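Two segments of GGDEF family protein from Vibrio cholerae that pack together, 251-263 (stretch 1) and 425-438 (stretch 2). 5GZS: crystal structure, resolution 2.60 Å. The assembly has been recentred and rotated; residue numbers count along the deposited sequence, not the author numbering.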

# COMPACT_ATOMS: atom_id res chain seq x y z
N ASP A 251 2.98 23.72 9.01
CA ASP A 251 2.85 24.04 7.60
C ASP A 251 1.46 23.66 7.09
O ASP A 251 0.82 24.44 6.40
N VAL A 252 0.98 22.47 7.43
CA VAL A 252 -0.31 22.06 6.91
C VAL A 252 -1.41 22.97 7.44
O VAL A 252 -2.32 23.37 6.69
N VAL A 253 -1.32 23.31 8.73
CA VAL A 253 -2.38 24.09 9.35
C VAL A 253 -2.35 25.51 8.80
O VAL A 253 -3.35 25.99 8.27
N PHE A 254 -1.19 26.16 8.91
CA PHE A 254 -1.02 27.54 8.46
C PHE A 254 -1.33 27.75 6.98
O PHE A 254 -2.05 28.68 6.63
N GLN A 255 -0.79 26.89 6.12
CA GLN A 255 -1.03 27.02 4.67
C GLN A 255 -2.48 26.70 4.30
O GLN A 255 -3.03 27.28 3.36
N ALA A 256 -3.09 25.78 5.03
CA ALA A 256 -4.52 25.59 4.89
C ALA A 256 -5.22 26.86 5.33
O ALA A 256 -6.22 27.27 4.72
N CYS A 257 -4.70 27.51 6.38
CA CYS A 257 -5.37 28.74 6.84
C CYS A 257 -5.25 29.83 5.76
O CYS A 257 -6.08 30.72 5.66
N GLU A 258 -4.20 29.71 4.95
CA GLU A 258 -3.94 30.67 3.89
C GLU A 258 -4.84 30.35 2.71
O GLU A 258 -5.46 31.23 2.12
N MSE A 259 -4.92 29.06 2.40
CA MSE A 259 -5.84 28.54 1.41
C MSE A 259 -7.27 29.10 1.60
O MSE A 259 -7.99 29.32 0.64
N LEU A 260 -7.68 29.33 2.85
CA LEU A 260 -9.07 29.68 3.10
C LEU A 260 -9.25 31.16 3.43
O LEU A 260 -10.37 31.61 3.68
N LEU A 261 -8.15 31.89 3.41
CA LEU A 261 -8.11 33.31 3.74
C LEU A 261 -8.68 33.57 5.11
O LEU A 261 -9.28 34.62 5.35
N LEU A 262 -8.47 32.62 6.02
CA LEU A 262 -8.69 32.86 7.43
C LEU A 262 -7.38 33.23 8.10
O LEU A 262 -6.30 32.80 7.68
N LYS A 263 -7.46 33.98 9.18
CA LYS A 263 -6.27 34.36 9.92
C LYS A 263 -6.10 33.43 11.12
O LYS A 263 -6.99 33.32 11.95
N THR A 425 -18.03 23.99 11.32
CA THR A 425 -17.97 24.55 9.99
C THR A 425 -16.53 24.53 9.53
O THR A 425 -16.25 24.29 8.35
N LEU A 426 -15.60 24.76 10.45
CA LEU A 426 -14.20 24.83 10.06
C LEU A 426 -13.71 23.48 9.52
O LEU A 426 -13.12 23.43 8.46
N ALA A 427 -13.97 22.41 10.26
CA ALA A 427 -13.36 21.11 9.98
C ALA A 427 -13.55 20.60 8.53
O ALA A 427 -12.56 20.22 7.91
N PRO A 428 -14.79 20.62 7.98
CA PRO A 428 -14.94 20.21 6.56
C PRO A 428 -14.21 21.12 5.60
O PRO A 428 -13.67 20.64 4.61
N LEU A 429 -14.21 22.42 5.90
CA LEU A 429 -13.48 23.38 5.08
C LEU A 429 -11.99 23.07 5.12
O LEU A 429 -11.33 23.07 4.07
N PHE A 430 -11.46 22.78 6.30
CA PHE A 430 -10.04 22.48 6.40
C PHE A 430 -9.71 21.18 5.64
O PHE A 430 -8.65 21.07 5.05
N SER A 431 -10.64 20.23 5.61
CA SER A 431 -10.40 19.04 4.79
C SER A 431 -10.11 19.39 3.32
O SER A 431 -9.11 18.92 2.74
N ARG A 432 -10.94 20.25 2.72
CA ARG A 432 -10.69 20.69 1.35
C ARG A 432 -9.36 21.41 1.22
O ARG A 432 -8.60 21.13 0.31
N ALA A 433 -9.07 22.34 2.13
CA ALA A 433 -7.82 23.09 1.99
C ALA A 433 -6.62 22.14 1.99
O ALA A 433 -5.67 22.31 1.22
N ILE A 434 -6.68 21.14 2.86
CA ILE A 434 -5.64 20.11 2.92
C ILE A 434 -5.54 19.29 1.62
O ILE A 434 -4.42 19.03 1.16
N LYS A 435 -6.67 18.89 1.03
CA LYS A 435 -6.64 18.19 -0.26
C LYS A 435 -5.86 18.95 -1.31
O LYS A 435 -4.92 18.40 -1.91
N MSE A 436 -6.21 20.21 -1.50
CA MSE A 436 -5.57 21.06 -2.47
C MSE A 436 -4.13 21.30 -2.13
O MSE A 436 -3.42 21.90 -2.98
N LEU A 437 -3.65 20.88 -0.96
CA LEU A 437 -2.27 21.15 -0.66
C LEU A 437 -1.35 20.09 -1.23
O LEU A 437 -1.79 19.01 -1.56
N ASN A 438 -0.07 20.43 -1.35
CA ASN A 438 0.96 19.47 -1.65
C ASN A 438 1.63 19.03 -0.38
O ASN A 438 2.61 19.60 0.05

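The most unusual feature of this contact is the ring of F430, which takes a leucine methyl over one face and a cysteine sulfur at its edge. L260 CD1 lies 3.9 Å from the centroid of the F430 ring, only 8° off the ring normal, so this is a CH-pi contact. C257 SG sits 4.8 Å from the same centroid, close to the ring plane, and its nearest ring atom is F430 CZ at 3.6 Å. C257 is also bonded covalently to a group elsewhere in the structure. Its chi1 is m.

The CA-to-CB bond of F430 points sideways, but the end of the side chain comes nearer to stretch 1. Its chi1 of -92° lies between wells, and chi2 is 84°. The backbone oxygen of V253 also meets the ring edge, with V253 O 4.0 Å from F430 CE2. L262 (m, t) points toward stretch 2. L262 CD1 is 4.0 Å from F430 CE1 and 3.9 Å from L426 CD2. L426 (m, t) starts sideways, and its end reaches nearer.

The two helices cross at 100°, with their axes 8.7 Å apart at closest approach. Alanines sit where the two backbones come nearest. The CA atoms of A256 and A433 are 5.1 Å apart, and A256 CB meets A433 CB at 3.7 Å. Both side chains point toward the other stretch. Their small size suits this close backbone approach. A256 CB also lies 3.9 Å from F430 CD2.

M259 and L260 continue the packing around A433. Both point toward stretch 2. L260 (m, t) places its CG 3.9 Å from A433 CB and its CD2 3.8 Å from L429 O. M259 is selenomethionine, with chi1 t, chi2 p and chi3 at 103°, between wells. M259 CB is 3.8 Å from A433 CB. With these side-chain torsions, M259 CE comes to a tight 3.2 Å from L437 CD2. M259 CE also approaches M436 CB at 3.7 Å. M436 is selenomethionine too, with chi1 m and chi2 t.

L437 (m, t) points toward stretch 1 and packs against it, though it stays partly exposed. L437 CD1 lies 3.8 Å from V252 O, and L437 CD2 lies 3.9 Å from Q255 CB. The two methyls therefore reach different residues. V252, with chi1 t, points sideways. V252 CG1 is 3.7 Å from I434 CG1 and 4.1 Å from L437 CD1. I434 is m, t.

No hydrogen bond crosses between the stretches, so the contact rests on apolar packing and the contacts of the F430 ring. It buries 620 Å², both sides summed. Some polar side chains bond within a stretch or elsewhere. S431 OG donates to A427 O at 3.3 Å, one turn back in its own helix. D251, K263, R432 and K435 have side-chain hydrogen bonds elsewhere in the structure. Past the first helix, L261 has positive phi in a Schellman motif. The chain turns there, and L262 again faces stretch 2.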

# COMPACT_ATOMS: atom_id res chain seq x y z
CB ASP A 251 3.93 23.33 6.77
CG ASP A 251 5.31 24.00 6.88
OD1 ASP A 251 5.50 24.86 7.77
OD2 ASP A 251 6.22 23.64 6.09
CB VAL A 252 -0.65 20.62 7.27
CG1 VAL A 252 -2.01 20.27 6.72
CG2 VAL A 252 0.44 19.68 6.75
CB VAL A 253 -2.28 24.09 10.89
CG1 VAL A 253 -3.04 25.24 11.48
CG2 VAL A 253 -2.81 22.77 11.44
CB PHE A 254 0.39 28.00 8.74
CG PHE A 254 0.57 28.55 10.11
CD1 PHE A 254 -0.47 29.23 10.73
CD2 PHE A 254 1.76 28.38 10.79
CE1 PHE A 254 -0.33 29.74 12.00
CE2 PHE A 254 1.91 28.89 12.06
CZ PHE A 254 0.86 29.57 12.67
CB GLN A 255 -0.09 26.12 3.89
CG GLN A 255 1.36 26.59 3.96
CD GLN A 255 2.30 25.57 3.34
OE1 GLN A 255 1.94 24.91 2.38
NE2 GLN A 255 3.50 25.43 3.91
CB ALA A 256 -5.00 24.43 5.70
CB CYS A 257 -4.80 29.25 8.17
SG CYS A 257 -5.17 28.21 9.61
CB GLU A 258 -2.46 30.66 3.51
CG GLU A 258 -1.67 31.78 4.20
CD GLU A 258 -0.28 31.34 4.65
OE1 GLU A 258 0.26 31.98 5.58
OE2 GLU A 258 0.25 30.36 4.08
CB MSE A 259 -5.87 27.00 1.49
CG MSE A 259 -6.23 26.32 0.17
SE MSE A 259 -4.67 26.53 -1.02
CE MSE A 259 -3.92 24.75 -0.90
CB LEU A 260 -9.64 28.84 4.25
CG LEU A 260 -9.57 27.32 4.14
CD1 LEU A 260 -9.47 26.74 5.55
CD2 LEU A 260 -10.80 26.80 3.43
CB LEU A 261 -8.85 34.14 2.71
CG LEU A 261 -8.19 34.29 1.35
CD1 LEU A 261 -8.85 35.45 0.66
CD2 LEU A 261 -6.69 34.51 1.48
CB LEU A 262 -9.26 31.63 8.12
CG LEU A 262 -10.39 30.88 7.44
CD1 LEU A 262 -10.46 29.56 8.09
CD2 LEU A 262 -11.71 31.64 7.58
CB LYS A 263 -6.35 35.83 10.37
CG LYS A 263 -7.76 36.33 10.61
CD LYS A 263 -7.84 37.86 10.68
CE LYS A 263 -7.45 38.49 9.37
NZ LYS A 263 -7.82 39.94 9.31
CB THR A 425 -18.54 26.00 9.94
OG1 THR A 425 -19.97 25.96 10.04
CG2 THR A 425 -18.17 26.70 8.65
CB LEU A 426 -13.32 25.29 11.22
CG LEU A 426 -13.42 26.79 11.48
CD1 LEU A 426 -12.55 27.20 12.69
CD2 LEU A 426 -13.12 27.62 10.21
CB ALA A 427 -13.88 20.05 10.99
CB PRO A 428 -16.44 20.30 6.31
CG PRO A 428 -17.05 20.17 7.64
CD PRO A 428 -16.10 20.84 8.60
CB LEU A 429 -13.74 24.80 5.57
CG LEU A 429 -15.19 25.22 5.32
CD1 LEU A 429 -15.56 26.48 6.09
CD2 LEU A 429 -15.40 25.38 3.80
CB PHE A 430 -9.58 22.41 7.87
CG PHE A 430 -9.07 23.74 8.42
CD1 PHE A 430 -9.95 24.69 8.92
CD2 PHE A 430 -7.73 24.04 8.41
CE1 PHE A 430 -9.49 25.92 9.41
CE2 PHE A 430 -7.26 25.26 8.89
CZ PHE A 430 -8.14 26.20 9.39
CB SER A 431 -11.59 18.10 4.89
OG SER A 431 -11.71 17.58 6.20
CB ARG A 432 -11.81 21.58 0.86
CG ARG A 432 -13.15 20.86 0.79
CD ARG A 432 -14.26 21.83 0.40
NE ARG A 432 -14.03 22.44 -0.90
CZ ARG A 432 -14.91 23.26 -1.47
NH1 ARG A 432 -16.04 23.55 -0.84
NH2 ARG A 432 -14.65 23.80 -2.66
CB ALA A 433 -7.68 24.12 3.11
CB ILE A 434 -5.90 19.18 4.10
CG1 ILE A 434 -5.49 19.85 5.41
CG2 ILE A 434 -5.15 17.87 3.91
CD1 ILE A 434 -6.03 19.12 6.65
CB LYS A 435 -8.04 17.90 -0.79
CG LYS A 435 -8.73 16.81 -0.01
CD LYS A 435 -10.04 16.38 -0.59
CE LYS A 435 -10.90 15.81 0.52
NZ LYS A 435 -11.89 14.78 0.08
CB MSE A 436 -6.30 22.39 -2.54
CG MSE A 436 -7.53 22.30 -3.43
SE MSE A 436 -8.44 24.05 -3.48
CE MSE A 436 -10.14 23.48 -2.66
CB LEU A 437 -2.04 21.27 0.84
CG LEU A 437 -2.54 22.49 1.62
CD1 LEU A 437 -2.44 22.23 3.10
CD2 LEU A 437 -1.83 23.78 1.26
CB ASN A 438 1.98 20.03 -2.63
CG ASN A 438 2.81 18.96 -3.30
OD1 ASN A 438 2.61 17.79 -3.08
ND2 ASN A 438 3.74 19.37 -4.10